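Long-range contacts in aminopeptidase P; XAA-pro aminopeptidase (Streptococcus thermophilus, PDB 3IL0), which is the N-terminal creatinase/prolidase-like domain of a protein that, at full length, probably acts as a metal-dependent aminopeptidase of the M24B family: residues 90-95 against 113-118; 13-18 against 46-51. All blocks are in the same frame, centred on the assembly; numbering follows the deposited sequence.

Contact 1. Residues 90-95 against 113-118; sequences KLETIG and EGYTLS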
loop_
_atom_site.group_PDB
_atom_site.type_symbol
_atom_site.label_atom_id
_atom_site.label_comp_id
_atom_site.label_asym_id
_atom_site.label_seq_id
_atom_site.Cartn_x
_atom_site.Cartn_y
_atom_site.Cartn_z
ATOM N N LYS A 90 -10.293 -7.245 9.618
ATOM C CA LYS A 90 -10.302 -6.867 11.011
ATOM C C LYS A 90 -8.937 -6.245 11.434
ATOM O O LYS A 90 -8.399 -6.572 12.484
ATOM C CB LYS A 90 -10.628 -8.109 11.854
ATOM C CG LYS A 90 -12.140 -8.488 11.891
ATOM C CD LYS A 90 -12.337 -9.972 11.858
ATOM C CE LYS A 90 -11.981 -10.811 13.099
ATOM N NZ LYS A 90 -12.849 -12.126 13.045
ATOM N N LEU A 91 -8.372 -5.366 10.625
ATOM C CA LEU A 91 -7.012 -4.877 10.898
ATOM C C LEU A 91 -7.157 -3.670 11.824
ATOM O O LEU A 91 -8.184 -3.049 11.837
ATOM C CB LEU A 91 -6.282 -4.544 9.599
ATOM C CG LEU A 91 -6.157 -5.696 8.597
ATOM C CD1 LEU A 91 -5.296 -5.311 7.404
ATOM C CD2 LEU A 91 -5.561 -6.935 9.252
ATOM N N GLU A 92 -6.144 -3.342 12.615
ATOM C CA GLU A 92 -6.257 -2.202 13.500
ATOM C C GLU A 92 -5.337 -0.992 13.201
ATOM O O GLU A 92 -5.757 0.152 13.277
ATOM C CB GLU A 92 -5.996 -2.687 14.908
ATOM C CG GLU A 92 -5.931 -1.574 15.917
ATOM C CD GLU A 92 -7.131 -0.639 15.832
ATOM O OE1 GLU A 92 -8.233 -1.130 15.465
ATOM O OE2 GLU A 92 -6.983 0.576 16.139
ATOM N N THR A 93 -4.075 -1.259 12.920
ATOM C CA THR A 93 -3.095 -0.249 12.773
ATOM C C THR A 93 -2.594 -0.221 11.323
ATOM O O THR A 93 -1.927 -1.155 10.799
ATOM C CB THR A 93 -1.978 -0.459 13.815
ATOM O OG1 THR A 93 -1.186 -1.572 13.436
ATOM C CG2 THR A 93 -2.561 -0.767 15.176
ATOM N N ILE A 94 -2.914 0.905 10.689
ATOM C CA ILE A 94 -2.575 1.195 9.299
ATOM C C ILE A 94 -1.407 2.214 9.320
ATOM O O ILE A 94 -1.497 3.305 9.884
ATOM C CB ILE A 94 -3.841 1.693 8.558
ATOM C CG1 ILE A 94 -4.983 0.688 8.767
ATOM C CG2 ILE A 94 -3.610 1.859 7.075
ATOM C CD1 ILE A 94 -6.341 1.177 8.183
ATOM N N GLY A 95 -0.268 1.796 8.803
ATOM C CA GLY A 95 0.843 2.689 8.652
ATOM C C GLY A 95 0.677 3.560 7.431
ATOM O O GLY A 95 0.076 3.160 6.442
ATOM N N GLU A 113 -11.711 6.453 9.980
ATOM C CA GLU A 113 -12.150 6.807 11.340
ATOM C C GLU A 113 -12.409 5.522 12.119
ATOM O O GLU A 113 -13.002 4.598 11.600
ATOM C CB GLU A 113 -13.420 7.647 11.247
ATOM C CG GLU A 113 -13.525 8.716 12.273
ATOM C CD GLU A 113 -14.730 9.633 12.022
ATOM O OE1 GLU A 113 -14.528 10.871 11.766
ATOM O OE2 GLU A 113 -15.880 9.103 12.074
ATOM N N GLY A 114 -11.905 5.429 13.336
ATOM C CA GLY A 114 -12.049 4.220 14.140
ATOM C C GLY A 114 -10.890 3.255 14.107
ATOM O O GLY A 114 -10.884 2.284 14.878
ATOM N N TYR A 115 -9.932 3.472 13.196
ATOM C CA TYR A 115 -8.700 2.705 13.152
ATOM C C TYR A 115 -7.518 3.558 13.612
ATOM O O TYR A 115 -7.614 4.735 13.698
ATOM C CB TYR A 115 -8.444 2.198 11.719
ATOM C CG TYR A 115 -9.603 1.450 11.168
ATOM C CD1 TYR A 115 -9.736 0.108 11.417
ATOM C CD2 TYR A 115 -10.621 2.101 10.453
ATOM C CE1 TYR A 115 -10.821 -0.595 10.950
ATOM C CE2 TYR A 115 -11.731 1.398 10.007
ATOM C CZ TYR A 115 -11.807 0.043 10.257
ATOM O OH TYR A 115 -12.863 -0.739 9.813
ATOM N N THR A 116 -6.382 2.944 13.881
ATOM C CA THR A 116 -5.219 3.670 14.347
ATOM C C THR A 116 -4.365 3.904 13.101
ATOM O O THR A 116 -3.964 2.942 12.435
ATOM C CB THR A 116 -4.457 2.789 15.393
ATOM O OG1 THR A 116 -5.336 2.494 16.492
ATOM C CG2 THR A 116 -3.205 3.462 15.928
ATOM N N LEU A 117 -4.144 5.164 12.758
ATOM C CA LEU A 117 -3.194 5.567 11.723
ATOM C C LEU A 117 -1.832 5.793 12.366
ATOM O O LEU A 117 -1.694 6.507 13.371
ATOM C CB LEU A 117 -3.675 6.837 11.005
ATOM C CG LEU A 117 -4.966 6.674 10.180
ATOM C CD1 LEU A 117 -5.442 8.030 9.641
ATOM C CD2 LEU A 117 -4.753 5.759 9.061
ATOM N N SER A 118 -0.814 5.191 11.786
ATOM C CA SER A 118 0.514 5.185 12.391
ATOM C C SER A 118 1.550 5.792 11.414
ATOM O O SER A 118 1.882 5.193 10.412
ATOM C CB SER A 118 0.890 3.742 12.712
ATOM O OG SER A 118 2.300 3.607 12.773
#
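Strands 93-95 and 116-118 run parallel, their short axes 4.6 Å apart and inclined by 29°, with Thr93, Ile94 and Gly95 facing Thr116, Leu117 and Ser118. The bonds alternate as a parallel pair requires: Thr116 N gives to Glu92 O, Ile94 N to Thr116 O at 2.9 Å, and Ser118 N to Ile94 O. The first two donors lie nearly along the C=O axes. Glu92 adds a side-chain bond to its backbone one: CG stands anti to the backbone N (chi1 174°) and the chain bends at chi2, which carries the carboxylate across to Thr116. There Thr116 OG1 donates to the anti lone pair of Glu92 OE2 at 2.6 Å. Helix 102-111 connects the strands in a beta-alpha-beta unit, and 116-120 is the outermost strand on this side of the mixed sheet. Leu117 reaches that helix while its CD2 rests 4.2 Å from Ile94 CB. Tyr115 extends its ring beside the incoming backbone, so that Leu91 O meets the ring edge, 3.5 Å from Tyr115 CD1. On the sheet face opposite Ile94 and Leu117, Thr93 CG2 lies alongside Thr116 CB at 4.0 Å, whereas Thr93 OG1 is hydrogen-bonded to Gly19 O.

Contact 2. Residues 13-18 against 46-51; sequences AKLVQS and ITKNRR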
loop_
_atom_site.group_PDB
_atom_site.type_symbol
_atom_site.label_atom_id
_atom_site.label_comp_id
_atom_site.label_asym_id
_atom_site.label_seq_id
_atom_site.Cartn_x
_atom_site.Cartn_y
_atom_site.Cartn_z
ATOM N N ALA A 13 8.528 -8.692 6.955
ATOM C CA ALA A 13 9.272 -8.709 8.206
ATOM C C ALA A 13 9.224 -7.322 8.911
ATOM O O ALA A 13 9.176 -7.196 10.160
ATOM C CB ALA A 13 10.700 -9.123 7.909
ATOM N N LYS A 14 9.239 -6.276 8.094
ATOM C CA LYS A 14 9.306 -4.929 8.623
ATOM C C LYS A 14 7.944 -4.597 9.241
ATOM O O LYS A 14 7.881 -3.933 10.272
ATOM C CB LYS A 14 9.742 -3.955 7.528
ATOM C CG LYS A 14 10.097 -2.540 8.005
ATOM C CD LYS A 14 11.384 -1.990 7.252
ATOM C CE LYS A 14 12.080 -0.984 8.122
ATOM N NZ LYS A 14 11.261 0.211 8.117
ATOM N N LEU A 15 6.877 -5.158 8.666
ATOM C CA LEU A 15 5.518 -4.971 9.199
ATOM C C LEU A 15 5.481 -5.523 10.621
ATOM O O LEU A 15 5.002 -4.860 11.561
ATOM C CB LEU A 15 4.439 -5.655 8.298
ATOM C CG LEU A 15 3.855 -4.963 7.077
ATOM C CD1 LEU A 15 2.650 -5.735 6.354
ATOM C CD2 LEU A 15 3.380 -3.544 7.552
ATOM N N VAL A 16 5.980 -6.747 10.775
ATOM C CA VAL A 16 6.081 -7.381 12.110
ATOM C C VAL A 16 6.922 -6.489 13.058
ATOM O O VAL A 16 6.478 -6.110 14.147
ATOM C CB VAL A 16 6.673 -8.803 12.003
ATOM C CG1 VAL A 16 7.037 -9.345 13.393
ATOM C CG2 VAL A 16 5.699 -9.691 11.258
ATOM N N GLN A 17 8.117 -6.114 12.623
ATOM C CA GLN A 17 9.002 -5.313 13.462
ATOM C C GLN A 17 8.351 -3.958 13.846
ATOM O O GLN A 17 8.505 -3.460 14.955
ATOM C CB GLN A 17 10.362 -5.144 12.751
ATOM C CG GLN A 17 11.073 -3.829 13.006
ATOM C CD GLN A 17 11.457 -3.535 14.491
ATOM O OE1 GLN A 17 12.308 -4.235 15.107
ATOM N NE2 GLN A 17 10.879 -2.440 15.045
ATOM N N SER A 18 7.580 -3.390 12.939
ATOM C CA SER A 18 7.020 -2.089 13.155
ATOM C C SER A 18 5.653 -2.086 13.904
ATOM O O SER A 18 5.153 -1.043 14.291
ATOM C CB SER A 18 6.899 -1.425 11.794
ATOM O OG SER A 18 5.756 -2.001 11.144
ATOM N N ILE A 46 -0.363 -3.114 1.489
ATOM C CA ILE A 46 0.215 -4.410 1.878
ATOM C C ILE A 46 -0.073 -4.687 3.363
ATOM O O ILE A 46 0.143 -3.818 4.238
ATOM C CB ILE A 46 1.769 -4.492 1.585
ATOM C CG1 ILE A 46 2.026 -4.330 0.088
ATOM C CG2 ILE A 46 2.399 -5.855 2.026
ATOM C CD1 ILE A 46 3.521 -4.272 -0.276
ATOM N N THR A 47 -0.583 -5.899 3.614
ATOM C CA THR A 47 -0.793 -6.439 4.962
ATOM C C THR A 47 0.128 -7.710 5.202
ATOM O O THR A 47 0.862 -8.152 4.306
ATOM C CB THR A 47 -2.301 -6.811 5.117
ATOM O OG1 THR A 47 -2.553 -8.059 4.462
ATOM C CG2 THR A 47 -3.180 -5.700 4.450
ATOM N N LYS A 48 0.076 -8.282 6.399
ATOM C CA LYS A 48 0.752 -9.530 6.630
ATOM C C LYS A 48 0.248 -10.620 5.688
ATOM O O LYS A 48 1.014 -11.519 5.371
ATOM C CB LYS A 48 0.623 -9.947 8.064
ATOM C CG LYS A 48 1.604 -9.134 8.918
ATOM C CD LYS A 48 1.616 -9.548 10.349
ATOM C CE LYS A 48 2.186 -8.446 11.230
ATOM N NZ LYS A 48 1.076 -7.489 11.501
ATOM N N ASN A 49 -1.004 -10.506 5.202
ATOM C CA ASN A 49 -1.532 -11.476 4.317
ATOM C C ASN A 49 -1.865 -11.089 2.917
ATOM O O ASN A 49 -1.950 -11.987 2.146
ATOM C CB ASN A 49 -2.638 -12.219 5.019
ATOM C CG ASN A 49 -2.060 -13.047 6.149
ATOM O OD1 ASN A 49 -1.083 -13.815 5.910
ATOM N ND2 ASN A 49 -2.512 -12.824 7.364
ATOM N N ARG A 50 -2.030 -9.808 2.557
ATOM C CA ARG A 50 -2.325 -9.480 1.163
ATOM C C ARG A 50 -1.389 -8.458 0.609
ATOM O O ARG A 50 -0.686 -7.750 1.329
ATOM C CB ARG A 50 -3.732 -8.911 0.981
ATOM C CG ARG A 50 -4.775 -9.421 1.903
ATOM C CD ARG A 50 -6.155 -8.935 1.403
ATOM N NE ARG A 50 -7.216 -9.476 2.238
ATOM C CZ ARG A 50 -8.038 -10.472 1.928
ATOM N NH1 ARG A 50 -7.956 -11.093 0.795
ATOM N NH2 ARG A 50 -8.942 -10.892 2.800
ATOM N N ARG A 51 -1.431 -8.351 -0.700
ATOM C CA ARG A 51 -0.784 -7.285 -1.386
ATOM C C ARG A 51 -1.795 -6.803 -2.389
ATOM O O ARG A 51 -2.203 -7.571 -3.272
ATOM C CB ARG A 51 0.460 -7.787 -2.088
ATOM C CG ARG A 51 1.465 -8.433 -1.158
ATOM C CD ARG A 51 2.810 -8.548 -1.824
ATOM N NE ARG A 51 3.621 -9.434 -1.006
ATOM C CZ ARG A 51 3.775 -10.739 -1.202
ATOM N NH1 ARG A 51 3.235 -11.350 -2.246
ATOM N NH2 ARG A 51 4.500 -11.428 -0.341
#
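An ST turn and ST motif built on Thr47 shape the hairpin connection between the antiparallel strands 42-47 and 51-55, and the last turn of helix 7-18 packs against it. Thr47 CB points away from the helix, and its OG1 accepts from two backbone amides, Arg50 N at 2.6 Å and Asn49 N at 3.0 Å. The side chain thus grips the turn from within, while Leu15 of the helix comes down on the backbone of Thr47 and Lys48. The CG of Leu15 is anti to the carbonyl carbon (chi1 -84°), and chi2 of -174° extends CD1 onto the peptide link, 3.4 Å from Thr47 C and 3.6 Å from Lys48 N. The same methyl lies 4.3 Å from Ile46 CG2, so one branch of a buried leucine touches both Ile46 of the strand and the peptide that follows Thr47. No hydrogen bond joins the two segments; the contact rests on van der Waals packing and buries 193 Å² in all. Nearer the surface, Lys48 starts with CG anti to the carbonyl carbon, stays extended through chi2 and chi3, and bends at chi4 (83°). Its ammonium group is thereby delivered to Leu20 O, just beyond the helix. The aliphatic part crosses Val16 at about a right angle, with Lys48 CE 3.7 Å from Val16 CG2.

Contacts 1 and 2 have centres about 13 Å apart and belong to one mixed sheet, strand 22-25 lying between 42-47 and 93-97. They also touch, Leu91 CD1 packing 3.7 Å from Thr47 CG2, so the turn residue of contact 2 meets the approach to the inner strand of contact 1. The loop after helix 7-18 links them again: Asp21 OD2 accepts from Glu92 N and Thr93 N, while Lys48 NZ forms a long, weak ion pair with Asp21 OD1. Contact 1 is closer to the surface, its centre about 13 Å from that of the chain against about 10 Å for contact 2. A glycerol, probably from crystallisation, lies about 5 Å from the Lys48 side chain.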